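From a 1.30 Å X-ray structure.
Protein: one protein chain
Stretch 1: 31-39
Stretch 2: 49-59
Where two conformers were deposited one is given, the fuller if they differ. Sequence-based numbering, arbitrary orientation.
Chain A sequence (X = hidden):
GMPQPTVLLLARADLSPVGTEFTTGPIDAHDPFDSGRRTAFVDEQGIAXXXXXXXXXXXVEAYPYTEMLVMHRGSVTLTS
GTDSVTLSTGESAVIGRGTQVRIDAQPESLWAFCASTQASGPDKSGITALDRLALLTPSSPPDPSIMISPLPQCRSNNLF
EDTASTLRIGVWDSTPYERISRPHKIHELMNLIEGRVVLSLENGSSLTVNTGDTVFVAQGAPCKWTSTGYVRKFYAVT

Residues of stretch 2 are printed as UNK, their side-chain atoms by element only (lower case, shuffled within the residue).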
ATOM      1  N   ASP A  31      14.281  -7.711   9.674  1.00  6.16           N
ATOM      2  CA  ASP A  31      13.908  -6.354   9.230  1.00  6.28           C
ATOM      3  C   ASP A  31      15.144  -5.456   9.290  1.00  7.40           C
ATOM      4  O   ASP A  31      15.786  -5.351  10.331  1.00  8.10           O
ATOM      5  CB  ASP A  31      12.831  -5.796  10.164  1.00  7.05           C
ATOM      6  CG  ASP A  31      12.087  -4.612   9.596  1.00  6.98           C
ATOM      7  OD1 ASP A  31      12.571  -3.982   8.623  1.00  7.03           O
ATOM      8  OD2 ASP A  31      11.011  -4.293  10.157  1.00  6.68           O
ATOM      9  N   PRO A  32      15.479  -4.770   8.191  1.00  7.60           N
ATOM     10  CA  PRO A  32      16.589  -3.808   8.263  1.00  9.39           C
ATOM     11  C   PRO A  32      16.241  -2.532   9.046  1.00  7.60           C
ATOM     12  O   PRO A  32      17.142  -1.765   9.398  1.00  9.31           O
ATOM     13  CB  PRO A  32      16.871  -3.478   6.791  1.00  9.99           C
ATOM     14  CG  PRO A  32      15.746  -3.944   6.044  1.00 12.70           C
ATOM     15  CD  PRO A  32      14.942  -4.902   6.823  1.00  8.11           C
ATOM     16  N   PHE A  33      14.951  -2.275   9.252  1.00  7.42           N
ATOM     17  CA  PHE A  33      14.462  -1.126  10.010  1.00  7.74           C
ATOM     18  C   PHE A  33      14.116  -1.573  11.420  1.00  7.86           C
ATOM     19  O   PHE A  33      13.831  -2.740  11.670  1.00  9.73           O
ATOM     20  CB  PHE A  33      13.271  -0.463   9.313  1.00  8.13           C
ATOM     21  CG  PHE A  33      13.630   0.139   7.990  1.00  7.50           C
ATOM     22  CD1 PHE A  33      14.246   1.380   7.945  1.00  7.52           C
ATOM     23  CD2 PHE A  33      13.397  -0.536   6.795  1.00  8.03           C
ATOM     24  CE1 PHE A  33      14.616   1.941   6.731  1.00  8.74           C
ATOM     25  CE2 PHE A  33      13.757   0.015   5.580  1.00  8.77           C
ATOM     26  CZ  PHE A  33      14.375   1.251   5.545  1.00  8.73           C
ATOM     27  N   ASP A  34      14.184  -0.641  12.351  1.00  8.64           N
ATOM     28  CA  ASP A  34      13.910  -0.949  13.756  1.00  9.82           C
ATOM     29  C   ASP A  34      13.181   0.239  14.387  1.00  8.78           C
ATOM     30  O   ASP A  34      11.961   0.248  14.374  1.00  9.05           O
ATOM     31  CB  ASP A  34      15.170  -1.405  14.513  1.00 11.35           C
ATOM     32  CG  ASP A  34      16.419  -0.655  14.105  1.00 14.22           C
ATOM     33  OD1 ASP A  34      16.611   0.470  14.608  1.00 14.84           O
ATOM     34  OD2 ASP A  34      17.224  -1.193  13.306  1.00 17.01           O
ATOM     35  N   SER A  35      13.905   1.252  14.875  1.00  9.60           N
ATOM     36  CA  SER A  35      13.256   2.403  15.504  1.00 10.84           C
ATOM     37  C   SER A  35      12.342   3.146  14.528  1.00 10.51           C
ATOM     38  O   SER A  35      11.331   3.737  14.932  1.00 11.70           O
ATOM     39  CB  SER A  35      14.285   3.382  16.115  1.00 13.11           C
ATOM     40  OG  SER A  35      15.154   3.924  15.146  1.00 17.24           O
ATOM     41  N   GLY A  36      12.710   3.118  13.254  1.00  9.21           N
ATOM     42  CA  GLY A  36      11.924   3.774  12.212  1.00  8.90           C
ATOM     43  C   GLY A  36      10.717   3.004  11.719  1.00  6.83           C
ATOM     44  O   GLY A  36       9.881   3.570  11.019  1.00  9.05           O
ATOM     45  N   ARG A  37      10.632   1.711  12.051  1.00  7.40           N
ATOM     46  CA  ARG A  37       9.544   0.858  11.593  1.00  7.55           C
ATOM     47  C   ARG A  37       8.349   0.982  12.520  1.00  7.55           C
ATOM     48  O   ARG A  37       8.454   0.703  13.721  1.00  8.41           O
ATOM     49  CB  ARG A  37      10.013  -0.607  11.513  1.00  7.34           C
ATOM     50  CG  ARG A  37       8.920  -1.594  11.115  1.00  7.93           C
ATOM     51  CD  ARG A  37       8.580  -1.540   9.636  1.00  7.24           C
ATOM     52  NE  ARG A  37       9.586  -2.214   8.837  1.00  6.63           N
ATOM     53  CZ  ARG A  37       9.584  -2.278   7.510  1.00  5.75           C
ATOM     54  NH1 ARG A  37       8.673  -1.640   6.809  1.00  6.87           N
ATOM     55  NH2 ARG A  37      10.525  -2.962   6.888  1.00  6.32           N
ATOM     56  N   ARG A  38       7.214   1.397  11.961  1.00  7.28           N
ATOM     57  CA  ARG A  38       5.987   1.630  12.728  1.00  7.90           C
ATOM     58  C   ARG A  38       4.911   0.789  12.083  1.00  7.37           C
ATOM     59  O   ARG A  38       4.366   1.145  11.026  1.00  8.72           O
ATOM     60  CB  ARG A  38       5.616   3.116  12.727  1.00  8.90           C
ATOM     61  CG  ARG A  38       6.770   4.061  12.985  1.00  9.51           C
ATOM     62  CD  ARG A  38       7.362   3.896  14.363  1.00 12.01           C
ATOM     63  NE  ARG A  38       8.600   4.666  14.482  1.00 14.69           N
ATOM     64  CZ  ARG A  38       8.658   5.979  14.707  1.00 17.80           C
ATOM     65  NH1 ARG A  38       7.542   6.682  14.861  1.00 19.51           N
ATOM     66  NH2 ARG A  38       9.840   6.587  14.783  1.00 19.91           N
ATOM     67  N   THR A  39       4.618  -0.355  12.695  1.00  7.45           N
ATOM     68  CA  THR A  39       3.734  -1.338  12.081  1.00  8.38           C
ATOM     69  C   THR A  39       2.323  -1.223  12.631  1.00  9.10           C
ATOM     70  O   THR A  39       2.122  -1.276  13.843  1.00 10.98           O
ATOM     71  CB  THR A  39       4.305  -2.742  12.310  1.00  9.11           C
ATOM     72  OG1 THR A  39       5.601  -2.801  11.697  1.00  9.35           O
ATOM     73  CG2 THR A  39       3.408  -3.799  11.721  1.00 11.31           C
ATOM     74  N   UNK A  49       1.778  -3.912   7.312  1.00  7.01           N
ATOM     75  CA  UNK A  49       1.532  -2.575   6.797  1.00  7.36           C
ATOM     76  C   UNK A  49       1.764  -1.542   7.886  1.00  6.16           C
ATOM     77  O   UNK A  49       1.572  -1.821   9.066  1.00  6.77           O
ATOM     78  c   UNK A  49       0.093  -2.452   6.217  1.00  8.56           C
ATOM     79  N   UNK A  50       2.170  -0.347   7.485  1.00  6.08           N
ATOM     80  CA  UNK A  50       2.431   0.697   8.444  1.00  6.38           C
ATOM     81  C   UNK A  50       3.126   1.866   7.787  1.00  6.50           C
ATOM     82  O   UNK A  50       2.880   2.163   6.611  1.00  6.78           O
ATOM     83  N   UNK A  51       3.967   2.536   8.576  1.00  6.70           N
ATOM     84  CA  UNK A  51       4.803   3.613   8.069  0.50  6.39           C
ATOM     85  C   UNK A  51       6.248   3.418   8.529  1.00  7.07           C
ATOM     86  O   UNK A  51       6.543   2.687   9.486  1.00  7.30           O
ATOM     87  c   UNK A  51       4.346   5.224   9.991  0.50  7.78           C
ATOM     88  c   UNK A  51       2.838   5.230   7.920  0.50  5.96           C
ATOM     89  c   UNK A  51       4.266   5.025   8.467  0.50  6.47           C
ATOM     90  c   UNK A  51       3.958   6.617  10.474  0.50 10.03           C
ATOM     91  N   UNK A  52       7.153   4.028   7.780  1.00  6.39           N
ATOM     92  CA  UNK A  52       8.562   4.105   8.141  1.00  6.79           C
ATOM     93  C   UNK A  52       8.939   5.581   8.223  1.00  7.51           C
ATOM     94  O   UNK A  52       8.599   6.363   7.329  1.00  7.77           O
ATOM     95  c   UNK A  52       9.161   1.881   7.151  1.00  8.65           C
ATOM     96  c   UNK A  52      10.950   3.631   7.465  1.00  8.55           C
ATOM     97  c   UNK A  52       9.478   3.378   7.144  1.00  6.22           C
ATOM     98  N   UNK A  53       9.589   5.956   9.322  1.00  7.53           N
ATOM     99  CA  UNK A  53      10.195   7.272   9.485  1.00  8.83           C
ATOM    100  C   UNK A  53      11.705   7.065   9.427  1.00  8.35           C
ATOM    101  O   UNK A  53      12.254   6.295  10.207  1.00 10.40           O
ATOM    102  o   UNK A  53       6.533   8.831  12.319  1.00 22.02           O
ATOM    103  c   UNK A  53       8.260   8.098  10.888  1.00 13.53           C
ATOM    104  o   UNK A  53       8.567   9.370  12.880  1.00 25.18           O
ATOM    105  c   UNK A  53       9.761   7.888  10.819  1.00 10.52           C
ATOM    106  c   UNK A  53       7.759   8.820  12.120  1.00 19.16           C
ATOM    107  N   UNK A  54      12.379   7.738   8.506  1.00  8.37           N
ATOM    108  CA  UNK A  54      13.800   7.533   8.323  1.00  8.20           C
ATOM    109  C   UNK A  54      14.434   8.768   7.706  1.00  8.44           C
ATOM    110  O   UNK A  54      13.768   9.525   6.989  1.00 10.06           O
ATOM    111  c   UNK A  54      16.845   4.333   9.009  1.00 13.53           C
ATOM    112  c   UNK A  54      17.478   4.886   6.779  1.00 11.66           C
ATOM    113  c   UNK A  54      16.259   5.555   6.608  1.00 11.68           C
ATOM    114  c   UNK A  54      14.011   6.297   7.444  1.00  9.35           C
ATOM    115  c   UNK A  54      17.766   4.298   7.980  1.00 13.06           C
ATOM    116  c   UNK A  54      15.333   5.620   7.641  1.00 10.14           C
ATOM    117  c   UNK A  54      15.638   4.988   8.838  1.00 11.50           C
ATOM    118  N   UNK A  55      15.705   8.989   8.007  1.00  8.42           N
ATOM    119  CA  UNK A  55      16.380  10.206   7.597  1.00  8.69           C
ATOM    120  C   UNK A  55      17.839  10.073   7.238  1.00  8.29           C
ATOM    121  O   UNK A  55      18.542  11.080   7.176  1.00  9.17           O
ATOM    122  N   UNK A  56      18.288   8.846   6.979  1.00  8.68           N
ATOM    123  CA  UNK A  56      19.657   8.546   6.625  0.50  8.72           C
ATOM    124  C   UNK A  56      19.653   7.505   5.472  1.00  8.66           C
ATOM    125  O   UNK A  56      18.613   7.199   4.911  1.00  8.98           O
ATOM    126  c   UNK A  56      20.501   9.156   8.982  0.50 10.97           C
ATOM    127  c   UNK A  56      20.413   8.044   7.906  0.50  8.96           C
ATOM    128  o   UNK A  56      19.718   6.928   8.471  0.50 10.35           O
ATOM    129  N   UNK A  57      20.819   6.946   5.158  1.00  9.33           N
ATOM    130  CA  UNK A  57      20.922   5.850   4.206  1.00 10.30           C
ATOM    131  C   UNK A  57      21.283   4.548   4.898  1.00  9.49           C
ATOM    132  O   UNK A  57      22.034   4.528   5.872  1.00 11.65           O
ATOM    133  c   UNK A  57      21.935   6.169   3.121  1.00 10.88           C
ATOM    134  N   UNK A  58      20.738   3.467   4.366  1.00  9.71           N
ATOM    135  CA  UNK A  58      21.138   2.133   4.787  0.50  9.84           C
ATOM    136  C   UNK A  58      21.151   1.206   3.583  1.00  9.28           C
ATOM    137  O   UNK A  58      20.379   1.326   2.654  1.00  9.42           O
ATOM    138  c   UNK A  58      18.815   1.205   5.827  0.50 10.31           C
ATOM    139  c   UNK A  58      20.301   1.582   5.974  0.50 11.19           C
ATOM    140  c   UNK A  58      18.647   0.028   4.899  0.50 11.45           C
ATOM    141  c   UNK A  58      18.145   0.906   7.175  0.50 10.15           C
ATOM    142  N   UNK A  59      22.111   0.304   3.606  1.00 10.75           N
ATOM    143  CA  UNK A  59      22.300  -0.652   2.528  1.00 10.52           C
ATOM    144  C   UNK A  59      21.928  -2.045   3.037  1.00 10.78           C
ATOM    145  O   UNK A  59      22.289  -2.436   4.157  1.00 13.72           O
ATOM    146  c   UNK A  59      23.754  -0.630   2.051  1.00 11.88           C
ATOM    147  o   UNK A  59      24.091   0.601   1.409  1.00 13.56           O
TER

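Position 49 carries one side-chain carbon, whose CA-to-CB bond points away from stretch 1; it is Ala49. At position 50 there is no side-chain atom, and an ideal CB would sit 2.0 Å from Arg38 O, a clash. The backbone comes close here, CA lying 3.3 Å from Arg38 O and 4.4 Å from Thr39 CA, and the residue is Gly50.

Position 51 has four carbons, forked at the first, with one arm two carbons long. The first carbon of that longer arm packs 3.7 Å from Arg38 CB on the same sheet face, while the backbone pairs with Arg38 in both directions, N to Arg38 O at 2.8 Å and Arg38 N to O at 2.9 Å; this is Ile51.

Position 52 shows one carbon bearing two more. One arm lies over a face of the Phe33 ring, 4.3 Å from its centroid, and the other is 3.6 Å from Arg37 NH1, so the fork is that of Val52.

At position 53 three carbons lead to two oxygens, an extended carboxylate. Its CB covers one face of the Arg38 guanidinium, and one carboxylate oxygen forms a salt bridge with Arg38 NH1 at 3.5 Å; the oxygen lies well out of the guanidinium plane, so charge alone acts. The backbone N donates to Gly36 O at 2.9 Å. The residue is Glu53.

Position 54 has one carbon and then a six-carbon ring. The edge of Phe33 meets the face of this ring, with centroids 5.1 Å apart and planes at 89°: Phe54.

Position 55 has no side-chain atoms and touches nothing on stretch 1; it is Gly55. Position 56, one carbon carrying an oxygen and a carbon, is Thr56, and position 57, a single carbon, is Ala57; both are out of reach.

At position 58 four carbons fork at the second, and one terminal carbon comes to 3.7 Å of Phe33 CE1 and 3.6 Å of Pro32 O; this is Leu58. Position 59, one carbon then one oxygen, is Ser59, pointing away.

The contact joins a short antiparallel ladder to an aromatic plug. The type I turn from Asp34 to Arg37 leads into the ladder, and at Gly36 an ideal CB would fall 2.4 Å from Glu53 O, so a bare backbone fits this close approach. Within stretch 1, Asp31 fixes Arg37 by a salt bridge (OD2 to NE, 2.8 Å) and accepts from Phe33 N through OD1 at 3.0 Å. Arg38 NE likewise donates to Ser35 O at 2.9 Å. Phe33 then spans both strands of stretch 2. Backbone hydrogen bonds set the register, glycines sit where a CB would clash at Gly36 and Gly50, and the Phe33 ring gathers Val52, Phe54 and Leu58.

Stretch 2 49-59: AGIVEFGTALS
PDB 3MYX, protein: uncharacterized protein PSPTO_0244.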